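Side-chain contacts in FBP protein (Leishmania major, PDB 5OEZ), which probably catalyses the magnesium-dependent hydrolysis of fructose 1,6-bisphosphate to fructose 6-phosphate and phosphate, working as a homotetramer: residues C[213-218]-C[231-236]; C[227-232]-C[319-324]; C[246-251]-C[264-269]; C[258-263]-C[289-294]. All blocks are in the same frame, centred on the assembly; numbering follows the deposited sequence.

Contacts 1, 2 and 3 share one mixed sheet, with strand 265-268 between 214-216 and 317-323. Helix 227-238 packs on one side of it through both contact 1 and contact 2, whose centres are about 8 Å apart. Contact 3, with its centre about 9 Å from that of contact 1, supplies Tyr248 and Tyr268 of the fructose 6-phosphate site, and contact 1 adds Asn218; Arg247 probably serves the neighbouring subunit's site. No sugar phosphate is bound to this chain. Contact 4 joins two helices on the other side, its centre about 13 Å from that of contact 3. Ser216 OG to Arg247 O, at 2.6 Å, ties contacts 1 and 3 together.

Contact 1. Residues C[213-218]-C[231-236]; sequences SIYSVN and EYIDYL
One face of the Tyr215 ring is occupied by Leu236, whose CD1 sits 3.9 Å from the ring centroid and 30° off the normal in a CH-pi contact. That methyl leans to the inner end of the ring, where Leu236 CD1 comes within 3.5 Å of Tyr215 CG. Ile233 approaches the same ring obliquely, its CD1 4.0 Å from Tyr215 CD2. The same Ile233 CD1 meets Val217 CG1 tip to tip at 4.1 Å, so one methyl serves both Tyr215 and Val217. With chi1 at 73°, Tyr215 CG lies between backbone N and carbonyl carbon, and the ring turns a face to Leu236 as the side chains slide past in opposite directions. The pieces are the first strand and the helix of a beta-alpha-beta unit, 214-216, 227-238 and 245-246, and Gly220 of the second subunit also packs on Tyr215. Across the two segments the chemistry is wholly apolar, while the tyrosine hydroxyl hydrogen-bonds Glu219; shape and burial, rather than polar pairing, hold helix to strand.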
loop_
_atom_site.group_PDB
_atom_site.type_symbol
_atom_site.label_atom_id
_atom_site.label_comp_id
_atom_site.label_asym_id
_atom_site.label_seq_id
_atom_site.Cartn_x
_atom_site.Cartn_y
_atom_site.Cartn_z
ATOM N N SER C 213 -6.696 -33.964 15.107
ATOM C CA SER C 213 -6.764 -33.869 16.571
ATOM C C SER C 213 -6.574 -32.448 17.124
ATOM O O SER C 213 -5.627 -32.180 17.867
ATOM C CB SER C 213 -5.728 -34.802 17.189
ATOM O OG SER C 213 -5.983 -36.139 16.800
ATOM N N ILE C 214 -7.473 -31.543 16.745
ATOM C CA ILE C 214 -7.499 -30.175 17.253
ATOM C C ILE C 214 -8.931 -29.868 17.647
ATOM O O ILE C 214 -9.854 -30.117 16.867
ATOM C CB ILE C 214 -7.045 -29.125 16.211
ATOM C CG1 ILE C 214 -5.624 -29.414 15.726
ATOM C CG2 ILE C 214 -7.088 -27.717 16.815
ATOM C CD1 ILE C 214 -5.168 -28.533 14.568
ATOM N N TYR C 215 -9.104 -29.307 18.843
ATOM C CA TYR C 215 -10.405 -28.857 19.295
ATOM C C TYR C 215 -10.335 -27.400 19.725
ATOM O O TYR C 215 -9.329 -26.935 20.264
ATOM C CB TYR C 215 -10.964 -29.763 20.409
ATOM C CG TYR C 215 -10.333 -29.643 21.753
ATOM C CD1 TYR C 215 -9.152 -30.312 22.053
ATOM C CD2 TYR C 215 -10.921 -28.873 22.759
ATOM C CE1 TYR C 215 -8.563 -30.211 23.317
ATOM C CE2 TYR C 215 -10.345 -28.772 24.030
ATOM C CZ TYR C 215 -9.155 -29.431 24.302
ATOM O OH TYR C 215 -8.550 -29.325 25.548
ATOM N N SER C 216 -11.450 -26.707 19.512
ATOM C CA SER C 216 -11.555 -25.277 19.696
ATOM C C SER C 216 -12.847 -24.984 20.461
ATOM O O SER C 216 -13.960 -25.094 19.916
ATOM C CB SER C 216 -11.502 -24.592 18.318
ATOM O OG SER C 216 -11.259 -23.196 18.411
ATOM N N VAL C 217 -12.689 -24.629 21.738
ATOM C CA VAL C 217 -13.802 -24.256 22.620
ATOM C C VAL C 217 -13.262 -23.399 23.769
ATOM O O VAL C 217 -12.066 -23.431 24.052
ATOM C CB VAL C 217 -14.511 -25.528 23.145
ATOM C CG1 VAL C 217 -13.639 -26.263 24.162
ATOM C CG2 VAL C 217 -15.870 -25.196 23.737
ATOM N N ASN C 218 -14.116 -22.579 24.371
ATOM C CA ASN C 218 -13.763 -21.798 25.573
ATOM C C ASN C 218 -13.978 -22.633 26.859
ATOM O O ASN C 218 -15.083 -22.660 27.376
ATOM C CB ASN C 218 -14.607 -20.516 25.658
ATOM C CG ASN C 218 -14.237 -19.632 26.856
ATOM O OD1 ASN C 218 -13.379 -19.959 27.696
ATOM N ND2 ASN C 218 -14.876 -18.495 26.923
ATOM N N GLU C 231 -17.899 -34.650 29.449
ATOM C CA GLU C 231 -17.309 -35.970 29.240
ATOM C C GLU C 231 -16.514 -36.044 27.950
ATOM O O GLU C 231 -15.447 -36.639 27.923
ATOM C CB GLU C 231 -18.383 -37.059 29.278
ATOM C CG GLU C 231 -18.966 -37.248 30.670
ATOM C CD GLU C 231 -20.086 -38.279 30.733
ATOM O OE1 GLU C 231 -20.196 -39.159 29.817
ATOM O OE2 GLU C 231 -20.835 -38.241 31.750
ATOM N N TYR C 232 -17.044 -35.440 26.903
ATOM C CA TYR C 232 -16.375 -35.405 25.609
ATOM C C TYR C 232 -15.044 -34.674 25.713
ATOM O O TYR C 232 -14.015 -35.160 25.241
ATOM C CB TYR C 232 -17.276 -34.744 24.558
ATOM C CG TYR C 232 -16.570 -34.315 23.280
ATOM C CD1 TYR C 232 -15.994 -35.250 22.437
ATOM C CD2 TYR C 232 -16.490 -32.973 22.913
ATOM C CE1 TYR C 232 -15.371 -34.865 21.271
ATOM C CE2 TYR C 232 -15.850 -32.577 21.753
ATOM C CZ TYR C 232 -15.295 -33.524 20.931
ATOM O OH TYR C 232 -14.676 -33.141 19.749
ATOM N N ILE C 233 -15.068 -33.514 26.354
ATOM C CA ILE C 233 -13.854 -32.725 26.512
ATOM C C ILE C 233 -12.838 -33.472 27.388
ATOM O O ILE C 233 -11.661 -33.524 27.035
ATOM C CB ILE C 233 -14.149 -31.293 27.006
ATOM C CG1 ILE C 233 -14.943 -30.518 25.944
ATOM C CG2 ILE C 233 -12.862 -30.545 27.345
ATOM C CD1 ILE C 233 -14.226 -30.277 24.616
ATOM N N ASP C 234 -13.298 -34.085 28.479
ATOM C CA ASP C 234 -12.410 -34.886 29.331
ATOM C C ASP C 234 -11.753 -36.033 28.545
ATOM O O ASP C 234 -10.574 -36.331 28.738
ATOM C CB ASP C 234 -13.154 -35.422 30.561
ATOM C CG ASP C 234 -13.538 -34.319 31.567
ATOM O OD1 ASP C 234 -13.219 -33.124 31.359
ATOM O OD2 ASP C 234 -14.195 -34.654 32.583
ATOM N N TYR C 235 -12.514 -36.646 27.645
ATOM C CA TYR C 235 -12.007 -37.728 26.819
ATOM C C TYR C 235 -10.889 -37.239 25.878
ATOM O O TYR C 235 -9.847 -37.864 25.815
ATOM C CB TYR C 235 -13.138 -38.363 26.008
ATOM C CG TYR C 235 -12.659 -39.454 25.076
ATOM C CD1 TYR C 235 -12.463 -40.757 25.539
ATOM C CD2 TYR C 235 -12.391 -39.183 23.717
ATOM C CE1 TYR C 235 -12.026 -41.765 24.675
ATOM C CE2 TYR C 235 -11.933 -40.181 22.854
ATOM C CZ TYR C 235 -11.751 -41.462 23.335
ATOM O OH TYR C 235 -11.297 -42.449 22.503
ATOM N N LEU C 236 -11.121 -36.135 25.166
ATOM C CA LEU C 236 -10.087 -35.524 24.322
ATOM C C LEU C 236 -8.759 -35.316 25.070
ATOM O O LEU C 236 -7.698 -35.600 24.530
ATOM C CB LEU C 236 -10.539 -34.184 23.748
ATOM C CG LEU C 236 -11.766 -34.129 22.848
ATOM C CD1 LEU C 236 -11.858 -32.747 22.222
ATOM C CD2 LEU C 236 -11.770 -35.202 21.762
#

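Contact 2. Residues C[227-232]-C[319-324]; sequences PWFKEY and PVYFGS
Tyr321 is the residue through which strand 317-323 meets Trp228 and Phe229 of helix 227-238. Ahead of it in the strand, Val320 turns away from that helix and packs on Ala285 of helix 281-294, while its backbone pairs with Tyr268. Then comes Tyr321, pointing at helix 227-238 with two aromatic neighbours. Phe229 holds its CG opposite the backbone N (chi1 -166°), which carries the ring toward Tyr321; Phe229 CE1 lies at the edge of the tyrosine ring, near its plane, 3.9 Å from Tyr321 CE2. Trp228 and Tyr321 reach toward each other from opposite directions: the indole's six-membered ring and the tyrosine ring have centroids 5.8 Å apart and planes inclined at 52°, an oblique meeting. The benzo corner does the touching, with Trp228 CZ2 3.6 Å from Tyr321 OH and Trp228 CH2 4.0 Å from Tyr321 CE2. The indole is steadied from its own helix by Phe229 CB over one face, while Trp228 CZ3 sits at the in-plane edge of the phenylalanine ring. Phe322 faces the other way, onto Met288 and Ala289, and Ser324, just before helix 325-338, hydrogen-bonds through OG to Pro209 O and Gly264 N. A strand with helices packed on both of its sides is what the layered alpha-beta-alpha-beta-alpha fold of class 1 fructose-1,6-bisphosphatases is built from; Tyr321 serves the layer of helices 227-238 and 325-338.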
loop_
_atom_site.group_PDB
_atom_site.type_symbol
_atom_site.label_atom_id
_atom_site.label_comp_id
_atom_site.label_asym_id
_atom_site.label_seq_id
_atom_site.Cartn_x
_atom_site.Cartn_y
_atom_site.Cartn_z
ATOM N N PRO C 227 -23.500 -32.195 30.999
ATOM C CA PRO C 227 -22.572 -33.279 31.372
ATOM C C PRO C 227 -21.974 -34.069 30.202
ATOM O O PRO C 227 -20.793 -34.372 30.232
ATOM C CB PRO C 227 -23.431 -34.182 32.263
ATOM C CG PRO C 227 -24.404 -33.243 32.902
ATOM C CD PRO C 227 -24.673 -32.144 31.900
ATOM N N TRP C 228 -22.763 -34.387 29.186
ATOM C CA TRP C 228 -22.230 -35.139 28.062
ATOM C C TRP C 228 -21.054 -34.420 27.367
ATOM O O TRP C 228 -20.114 -35.065 26.929
ATOM C CB TRP C 228 -23.313 -35.496 27.058
ATOM C CG TRP C 228 -23.832 -34.362 26.197
ATOM C CD1 TRP C 228 -24.977 -33.654 26.384
ATOM C CD2 TRP C 228 -23.237 -33.850 24.987
ATOM N NE1 TRP C 228 -25.132 -32.727 25.377
ATOM C CE2 TRP C 228 -24.073 -32.821 24.514
ATOM C CE3 TRP C 228 -22.077 -34.159 24.269
ATOM C CZ2 TRP C 228 -23.791 -32.103 23.339
ATOM C CZ3 TRP C 228 -21.799 -33.458 23.121
ATOM C CH2 TRP C 228 -22.652 -32.437 22.664
ATOM N N PHE C 229 -21.105 -33.092 27.303
ATOM C CA PHE C 229 -20.049 -32.320 26.677
ATOM C C PHE C 229 -18.805 -32.199 27.562
ATOM O O PHE C 229 -17.684 -32.150 27.050
ATOM C CB PHE C 229 -20.545 -30.935 26.240
ATOM C CG PHE C 229 -19.594 -30.229 25.302
ATOM C CD1 PHE C 229 -19.601 -30.517 23.937
ATOM C CD2 PHE C 229 -18.678 -29.313 25.787
ATOM C CE1 PHE C 229 -18.715 -29.875 23.069
ATOM C CE2 PHE C 229 -17.782 -28.689 24.930
ATOM C CZ PHE C 229 -17.809 -28.964 23.564
ATOM N N LYS C 230 -18.988 -32.162 28.875
ATOM C CA LYS C 230 -17.845 -32.258 29.787
ATOM C C LYS C 230 -17.128 -33.573 29.577
ATOM O O LYS C 230 -15.902 -33.618 29.540
ATOM C CB LYS C 230 -18.283 -32.163 31.241
ATOM C CG LYS C 230 -18.864 -30.825 31.644
ATOM C CD LYS C 230 -19.193 -30.842 33.130
ATOM C CE LYS C 230 -19.821 -29.543 33.578
ATOM N NZ LYS C 230 -20.395 -29.700 34.926
ATOM N N GLU C 231 -17.899 -34.650 29.449
ATOM C CA GLU C 231 -17.309 -35.970 29.240
ATOM C C GLU C 231 -16.514 -36.044 27.950
ATOM O O GLU C 231 -15.447 -36.639 27.923
ATOM C CB GLU C 231 -18.383 -37.059 29.278
ATOM C CG GLU C 231 -18.966 -37.248 30.670
ATOM C CD GLU C 231 -20.086 -38.279 30.733
ATOM O OE1 GLU C 231 -20.196 -39.159 29.817
ATOM O OE2 GLU C 231 -20.835 -38.241 31.750
ATOM N N TYR C 232 -17.044 -35.440 26.903
ATOM C CA TYR C 232 -16.375 -35.405 25.609
ATOM C C TYR C 232 -15.044 -34.674 25.713
ATOM O O TYR C 232 -14.015 -35.160 25.241
ATOM C CB TYR C 232 -17.276 -34.744 24.558
ATOM C CG TYR C 232 -16.570 -34.315 23.280
ATOM C CD1 TYR C 232 -15.994 -35.250 22.437
ATOM C CD2 TYR C 232 -16.490 -32.973 22.913
ATOM C CE1 TYR C 232 -15.371 -34.865 21.271
ATOM C CE2 TYR C 232 -15.850 -32.577 21.753
ATOM C CZ TYR C 232 -15.295 -33.524 20.931
ATOM O OH TYR C 232 -14.676 -33.141 19.749
ATOM N N PRO C 319 -26.727 -23.566 19.388
ATOM C CA PRO C 319 -25.353 -24.038 19.566
ATOM C C PRO C 319 -24.820 -24.636 18.275
ATOM O O PRO C 319 -25.590 -24.911 17.354
ATOM C CB PRO C 319 -25.491 -25.136 20.627
ATOM C CG PRO C 319 -26.846 -25.688 20.392
ATOM C CD PRO C 319 -27.705 -24.537 19.930
ATOM N N VAL C 320 -23.502 -24.813 18.187
ATOM C CA VAL C 320 -22.878 -25.359 16.976
ATOM C C VAL C 320 -21.741 -26.313 17.336
ATOM O O VAL C 320 -20.984 -26.064 18.278
ATOM C CB VAL C 320 -22.323 -24.246 16.005
ATOM C CG1 VAL C 320 -23.428 -23.284 15.569
ATOM C CG2 VAL C 320 -21.174 -23.469 16.635
ATOM N N TYR C 321 -21.627 -27.367 16.534
ATOM C CA TYR C 321 -20.515 -28.293 16.533
ATOM C C TYR C 321 -20.124 -28.483 15.062
ATOM O O TYR C 321 -20.830 -29.153 14.301
ATOM C CB TYR C 321 -20.934 -29.613 17.194
ATOM C CG TYR C 321 -21.701 -29.405 18.477
ATOM C CD1 TYR C 321 -23.086 -29.302 18.454
ATOM C CD2 TYR C 321 -21.051 -29.254 19.700
ATOM C CE1 TYR C 321 -23.800 -29.079 19.609
ATOM C CE2 TYR C 321 -21.764 -29.030 20.866
ATOM C CZ TYR C 321 -23.137 -28.962 20.820
ATOM O OH TYR C 321 -23.884 -28.731 21.952
ATOM N N PHE C 322 -19.013 -27.863 14.674
ATOM C CA PHE C 322 -18.564 -27.773 13.273
ATOM C C PHE C 322 -17.188 -28.397 13.095
ATOM O O PHE C 322 -16.295 -28.146 13.890
ATOM C CB PHE C 322 -18.381 -26.303 12.840
ATOM C CG PHE C 322 -19.653 -25.524 12.609
ATOM C CD1 PHE C 322 -20.916 -26.094 12.664
ATOM C CD2 PHE C 322 -19.564 -24.185 12.296
ATOM C CE1 PHE C 322 -22.050 -25.325 12.435
ATOM C CE2 PHE C 322 -20.690 -23.414 12.046
ATOM C CZ PHE C 322 -21.936 -23.982 12.115
ATOM N N GLY C 323 -16.994 -29.123 12.002
ATOM C CA GLY C 323 -15.651 -29.389 11.511
ATOM C C GLY C 323 -15.501 -30.692 10.773
ATOM O O GLY C 323 -16.415 -31.135 10.053
ATOM N N SER C 324 -14.319 -31.287 10.957
ATOM C CA SER C 324 -13.978 -32.580 10.396
ATOM C C SER C 324 -15.069 -33.580 10.748
ATOM O O SER C 324 -15.538 -33.632 11.892
ATOM C CB SER C 324 -12.636 -33.040 10.958
ATOM O OG SER C 324 -11.588 -32.161 10.583
#

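Contact 3. Residues C[246-251]-C[264-269]; sequences ARYIGS and GIFCYP
Next to Tyr248, which reaches over to Phe266 and Tyr268, the chain is braced by a 2.8 Å hydrogen bond from Arg247 NH1 to Ala246 O. It is fairly straight, 161° at the hydrogen, and the acceptor lies in the guanidinium plane, yet the donor stands 42° above the carbonyl plane. Arg247 thus folds back on its own segment, and Tyr248 does the bridging. Its CG is anti to the backbone N (chi1 -167°), which swings the ring across to strand 265-268. There Tyr248 CE1 meets Phe266 CE1 at 4.0 Å, each atom oblique to the other's ring. Farther out the two tyrosine side chains cross at about a right angle, Tyr248 OH lying 3.1 Å from Tyr268 CE1 and 3.2 Å from Tyr268 OH. Tyr248 and Tyr268 both bind fructose 6-phosphate in this enzyme and line one wall of its pocket, beside Lys278 and Asn218, two further residues that bind it. Arg247 also binds the sugar phosphate but points to the subunit interface, probably serving the neighbouring subunit's site. After Tyr248 the loop turns through Ile249 and Gly250, whose backbone N atoms are held by the carboxylate of Asp255; Gly250 N lies over one face of the Tyr248 ring.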
loop_
_atom_site.group_PDB
_atom_site.type_symbol
_atom_site.label_atom_id
_atom_site.label_comp_id
_atom_site.label_asym_id
_atom_site.label_seq_id
_atom_site.Cartn_x
_atom_site.Cartn_y
_atom_site.Cartn_z
ATOM N N ALA C 246 -5.369 -27.965 21.766
ATOM C CA ALA C 246 -6.397 -26.941 21.940
ATOM C C ALA C 246 -5.949 -25.601 21.316
ATOM O O ALA C 246 -4.790 -25.198 21.459
ATOM C CB ALA C 246 -6.707 -26.773 23.407
ATOM N N ARG C 247 -6.863 -24.964 20.572
ATOM C CA ARG C 247 -6.692 -23.611 20.029
ATOM C C ARG C 247 -8.022 -22.888 20.165
ATOM O O ARG C 247 -9.034 -23.401 19.714
ATOM C CB ARG C 247 -6.314 -23.648 18.537
ATOM C CG ARG C 247 -4.963 -24.272 18.218
ATOM C CD ARG C 247 -3.859 -23.393 18.739
ATOM N NE ARG C 247 -2.536 -23.894 18.385
ATOM C CZ ARG C 247 -1.844 -24.817 19.060
ATOM N NH1 ARG C 247 -2.335 -25.408 20.153
ATOM N NH2 ARG C 247 -0.641 -25.165 18.614
ATOM N N TYR C 248 -8.031 -21.713 20.795
ATOM C CA TYR C 248 -9.225 -20.863 20.845
ATOM C C TYR C 248 -8.810 -19.392 20.761
ATOM O O TYR C 248 -8.427 -18.764 21.754
ATOM C CB TYR C 248 -10.055 -21.138 22.099
ATOM C CG TYR C 248 -11.440 -20.527 22.078
ATOM C CD1 TYR C 248 -12.449 -21.054 21.264
ATOM C CD2 TYR C 248 -11.754 -19.443 22.870
ATOM C CE1 TYR C 248 -13.725 -20.506 21.238
ATOM C CE2 TYR C 248 -13.022 -18.882 22.845
ATOM C CZ TYR C 248 -14.002 -19.419 22.028
ATOM O OH TYR C 248 -15.257 -18.865 22.021
ATOM N N ILE C 249 -8.865 -18.874 19.537
ATOM C CA ILE C 249 -8.549 -17.487 19.255
ATOM C C ILE C 249 -9.562 -16.571 19.938
ATOM O O ILE C 249 -9.194 -15.509 20.385
ATOM C CB ILE C 249 -8.516 -17.210 17.722
ATOM C CG1 ILE C 249 -7.382 -17.988 17.039
ATOM C CG2 ILE C 249 -8.327 -15.724 17.420
ATOM C CD1 ILE C 249 -7.556 -18.139 15.528
ATOM N N GLY C 250 -10.833 -16.966 19.979
ATOM C CA GLY C 250 -11.920 -16.094 20.463
ATOM C C GLY C 250 -12.505 -15.194 19.374
ATOM O O GLY C 250 -13.174 -14.217 19.663
ATOM N N SER C 251 -12.217 -15.497 18.115
ATOM C CA SER C 251 -12.879 -14.885 16.964
ATOM C C SER C 251 -13.425 -16.071 16.195
ATOM O O SER C 251 -12.667 -16.899 15.685
ATOM C CB SER C 251 -11.892 -14.079 16.099
ATOM O OG SER C 251 -12.331 -13.923 14.745
ATOM N N GLY C 264 -10.246 -30.369 12.350
ATOM C CA GLY C 264 -10.533 -30.279 13.769
ATOM C C GLY C 264 -12.007 -30.078 14.027
ATOM O O GLY C 264 -12.866 -30.401 13.189
ATOM N N ILE C 265 -12.296 -29.552 15.210
ATOM C CA ILE C 265 -13.649 -29.255 15.633
ATOM C C ILE C 265 -13.689 -27.887 16.281
ATOM O O ILE C 265 -12.798 -27.531 17.060
ATOM C CB ILE C 265 -14.259 -30.374 16.560
ATOM C CG1 ILE C 265 -15.774 -30.181 16.702
ATOM C CG2 ILE C 265 -13.590 -30.419 17.918
ATOM C CD1 ILE C 265 -16.506 -31.372 17.297
ATOM N N PHE C 266 -14.757 -27.147 15.971
ATOM C CA PHE C 266 -15.090 -25.898 16.636
ATOM C C PHE C 266 -16.448 -26.051 17.323
ATOM O O PHE C 266 -17.412 -26.445 16.667
ATOM C CB PHE C 266 -15.147 -24.758 15.606
ATOM C CG PHE C 266 -15.558 -23.451 16.190
ATOM C CD1 PHE C 266 -14.672 -22.728 16.986
ATOM C CD2 PHE C 266 -16.857 -22.966 16.003
ATOM C CE1 PHE C 266 -15.054 -21.525 17.568
ATOM C CE2 PHE C 266 -17.254 -21.772 16.595
ATOM C CZ PHE C 266 -16.350 -21.056 17.379
ATOM N N CYS C 267 -16.537 -25.673 18.599
ATOM C CA CYS C 267 -17.779 -25.829 19.389
ATOM C C CYS C 267 -18.175 -24.564 20.139
ATOM O O CYS C 267 -17.340 -23.911 20.755
ATOM C CB CYS C 267 -17.630 -26.934 20.414
ATOM S SG CYS C 267 -17.211 -28.532 19.763
ATOM N N TYR C 268 -19.447 -24.203 20.013
ATOM C CA TYR C 268 -20.120 -23.348 20.985
ATOM C C TYR C 268 -21.276 -24.167 21.527
ATOM O O TYR C 268 -22.386 -24.106 20.986
ATOM C CB TYR C 268 -20.661 -22.067 20.412
ATOM C CG TYR C 268 -19.690 -20.922 20.224
ATOM C CD1 TYR C 268 -19.097 -20.280 21.310
ATOM C CD2 TYR C 268 -19.417 -20.430 18.949
ATOM C CE1 TYR C 268 -18.211 -19.212 21.123
ATOM C CE2 TYR C 268 -18.556 -19.356 18.756
ATOM C CZ TYR C 268 -17.947 -18.754 19.843
ATOM O OH TYR C 268 -17.086 -17.699 19.646
ATOM N N PRO C 269 -21.007 -24.937 22.579
ATOM C CA PRO C 269 -22.001 -25.844 23.108
ATOM C C PRO C 269 -23.052 -25.116 23.890
ATOM O O PRO C 269 -22.879 -23.954 24.230
ATOM C CB PRO C 269 -21.197 -26.716 24.068
ATOM C CG PRO C 269 -20.160 -25.799 24.596
ATOM C CD PRO C 269 -19.812 -24.872 23.447
#

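Contact 4. Residues C[258-263]-C[289-294]; sequences RTLLYG and AMIVEQ
Leu260 of helix 252-262 plugs against Ile291 and Val292 of helix 281-294, in the helix layer sandwiched between the two sheets of the class 1 fructose-1,6-bisphosphatase fold. Packing is close here: the CA atoms of Leu260 and Val292 are 7.0 Å apart, and all three side chains are buried. The leucine fork, modelled with chi1 at -91°, off the staggered positions, gives one methyl to each partner and meets Ile291 at about a right angle but Val292 obliquely. Tyr170 of strand 167-173 touches both Leu260 and Ile291, so the neighbouring sheet closes over the pair. Away from this apolar core the flanks are looser and partly exposed. Leu261 and Tyr262 turn to the second subunit, packing on Asp127 and Ser124 of that chain, while on the other helix Glu293 pairs with Arg305 in a salt bridge and Gln294 OE1 accepts a hydrogen bond from Gly186 N. Of the two methyls, Leu260 CD1 lies 3.8 Å from Ile291 CG2, and Leu260 CD2 lies 4.1 Å from Val292 CG2.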
loop_
_atom_site.group_PDB
_atom_site.type_symbol
_atom_site.label_atom_id
_atom_site.label_comp_id
_atom_site.label_asym_id
_atom_site.label_seq_id
_atom_site.Cartn_x
_atom_site.Cartn_y
_atom_site.Cartn_z
ATOM N N ARG C 258 -9.326 -21.550 10.515
ATOM C CA ARG C 258 -8.314 -22.560 10.874
ATOM C C ARG C 258 -8.903 -23.971 10.764
ATOM O O ARG C 258 -8.267 -24.877 10.216
ATOM C CB ARG C 258 -7.766 -22.330 12.287
ATOM C CG ARG C 258 -6.558 -23.196 12.652
ATOM C CD ARG C 258 -6.288 -23.286 14.165
ATOM N NE ARG C 258 -7.509 -23.676 14.843
ATOM C CZ ARG C 258 -8.265 -22.906 15.621
ATOM N NH1 ARG C 258 -7.905 -21.678 15.970
ATOM N NH2 ARG C 258 -9.398 -23.412 16.110
ATOM N N THR C 259 -10.110 -24.162 11.272
ATOM C CA THR C 259 -10.749 -25.484 11.243
ATOM C C THR C 259 -10.879 -26.004 9.814
ATOM O O THR C 259 -10.552 -27.150 9.544
ATOM C CB THR C 259 -12.129 -25.438 11.929
ATOM O OG1 THR C 259 -11.967 -24.990 13.281
ATOM C CG2 THR C 259 -12.813 -26.807 11.932
ATOM N N LEU C 260 -11.377 -25.168 8.912
ATOM C CA LEU C 260 -11.477 -25.516 7.503
ATOM C C LEU C 260 -10.170 -25.963 6.858
ATOM O O LEU C 260 -10.159 -26.923 6.102
ATOM C CB LEU C 260 -11.966 -24.314 6.685
ATOM C CG LEU C 260 -13.407 -24.010 6.387
ATOM C CD1 LEU C 260 -13.469 -23.264 5.059
ATOM C CD2 LEU C 260 -14.215 -25.266 6.318
ATOM N N LEU C 261 -9.090 -25.237 7.116
ATOM C CA LEU C 261 -7.804 -25.520 6.466
ATOM C C LEU C 261 -6.994 -26.613 7.128
ATOM O O LEU C 261 -6.341 -27.397 6.440
ATOM C CB LEU C 261 -6.959 -24.255 6.380
ATOM C CG LEU C 261 -7.562 -23.125 5.533
ATOM C CD1 LEU C 261 -6.664 -21.893 5.585
ATOM C CD2 LEU C 261 -7.772 -23.549 4.084
ATOM N N TYR C 262 -7.012 -26.668 8.454
ATOM C CA TYR C 262 -6.236 -27.678 9.196
ATOM C C TYR C 262 -7.061 -28.900 9.553
ATOM O O TYR C 262 -6.515 -29.969 9.738
ATOM C CB TYR C 262 -5.689 -27.073 10.487
ATOM C CG TYR C 262 -4.576 -26.051 10.326
ATOM C CD1 TYR C 262 -4.203 -25.543 9.076
ATOM C CD2 TYR C 262 -3.888 -25.590 11.452
ATOM C CE1 TYR C 262 -3.179 -24.620 8.960
ATOM C CE2 TYR C 262 -2.876 -24.662 11.350
ATOM C CZ TYR C 262 -2.514 -24.180 10.101
ATOM O OH TYR C 262 -1.491 -23.254 9.975
ATOM N N GLY C 263 -8.382 -28.750 9.635
ATOM C CA GLY C 263 -9.234 -29.771 10.244
ATOM C C GLY C 263 -9.391 -29.556 11.739
ATOM O O GLY C 263 -8.760 -28.666 12.320
ATOM N N ALA C 289 -22.282 -23.010 8.330
ATOM C CA ALA C 289 -22.644 -24.405 8.105
ATOM C C ALA C 289 -22.566 -24.782 6.617
ATOM O O ALA C 289 -22.109 -25.872 6.283
ATOM C CB ALA C 289 -24.034 -24.686 8.659
ATOM N N MET C 290 -23.047 -23.903 5.736
ATOM C CA MET C 290 -23.014 -24.171 4.284
ATOM C C MET C 290 -21.581 -24.279 3.790
ATOM O O MET C 290 -21.261 -25.146 3.000
ATOM C CB MET C 290 -23.748 -23.088 3.482
ATOM C CG MET C 290 -24.022 -23.496 2.037
ATOM S SD MET C 290 -24.727 -22.163 1.048
ATOM C CE MET C 290 -24.672 -22.890 -0.594
ATOM N N ILE C 291 -20.708 -23.413 4.280
ATOM C CA ILE C 291 -19.299 -23.474 3.902
ATOM C C ILE C 291 -18.643 -24.774 4.366
ATOM O O ILE C 291 -18.014 -25.460 3.571
ATOM C CB ILE C 291 -18.539 -22.259 4.443
ATOM C CG1 ILE C 291 -19.006 -20.996 3.702
ATOM C CG2 ILE C 291 -17.041 -22.429 4.252
ATOM C CD1 ILE C 291 -18.858 -19.737 4.528
ATOM N N VAL C 292 -18.836 -25.119 5.637
ATOM C CA VAL C 292 -18.269 -26.344 6.219
ATOM C C VAL C 292 -18.779 -27.592 5.499
ATOM O O VAL C 292 -17.999 -28.495 5.206
ATOM C CB VAL C 292 -18.548 -26.429 7.752
ATOM C CG1 VAL C 292 -18.263 -27.808 8.332
ATOM C CG2 VAL C 292 -17.728 -25.377 8.484
ATOM N N GLU C 293 -20.077 -27.667 5.217
ATOM C CA GLU C 293 -20.608 -28.846 4.481
ATOM C C GLU C 293 -20.038 -28.944 3.071
ATOM O O GLU C 293 -19.654 -30.017 2.634
ATOM C CB GLU C 293 -22.143 -28.848 4.411
ATOM C CG GLU C 293 -22.850 -29.220 5.713
ATOM C CD GLU C 293 -24.333 -29.576 5.526
ATOM O OE1 GLU C 293 -24.792 -29.700 4.364
ATOM O OE2 GLU C 293 -25.047 -29.748 6.552
ATOM N N GLN C 294 -19.986 -27.812 2.369
ATOM C CA GLN C 294 -19.455 -27.766 1.007
ATOM C C GLN C 294 -17.972 -28.120 0.935
ATOM O O GLN C 294 -17.496 -28.540 -0.107
ATOM C CB GLN C 294 -19.711 -26.394 0.392
ATOM C CG GLN C 294 -21.180 -26.130 0.094
ATOM C CD GLN C 294 -21.709 -27.006 -1.028
ATOM O OE1 GLN C 294 -21.075 -27.168 -2.071
ATOM N NE2 GLN C 294 -22.874 -27.582 -0.814
#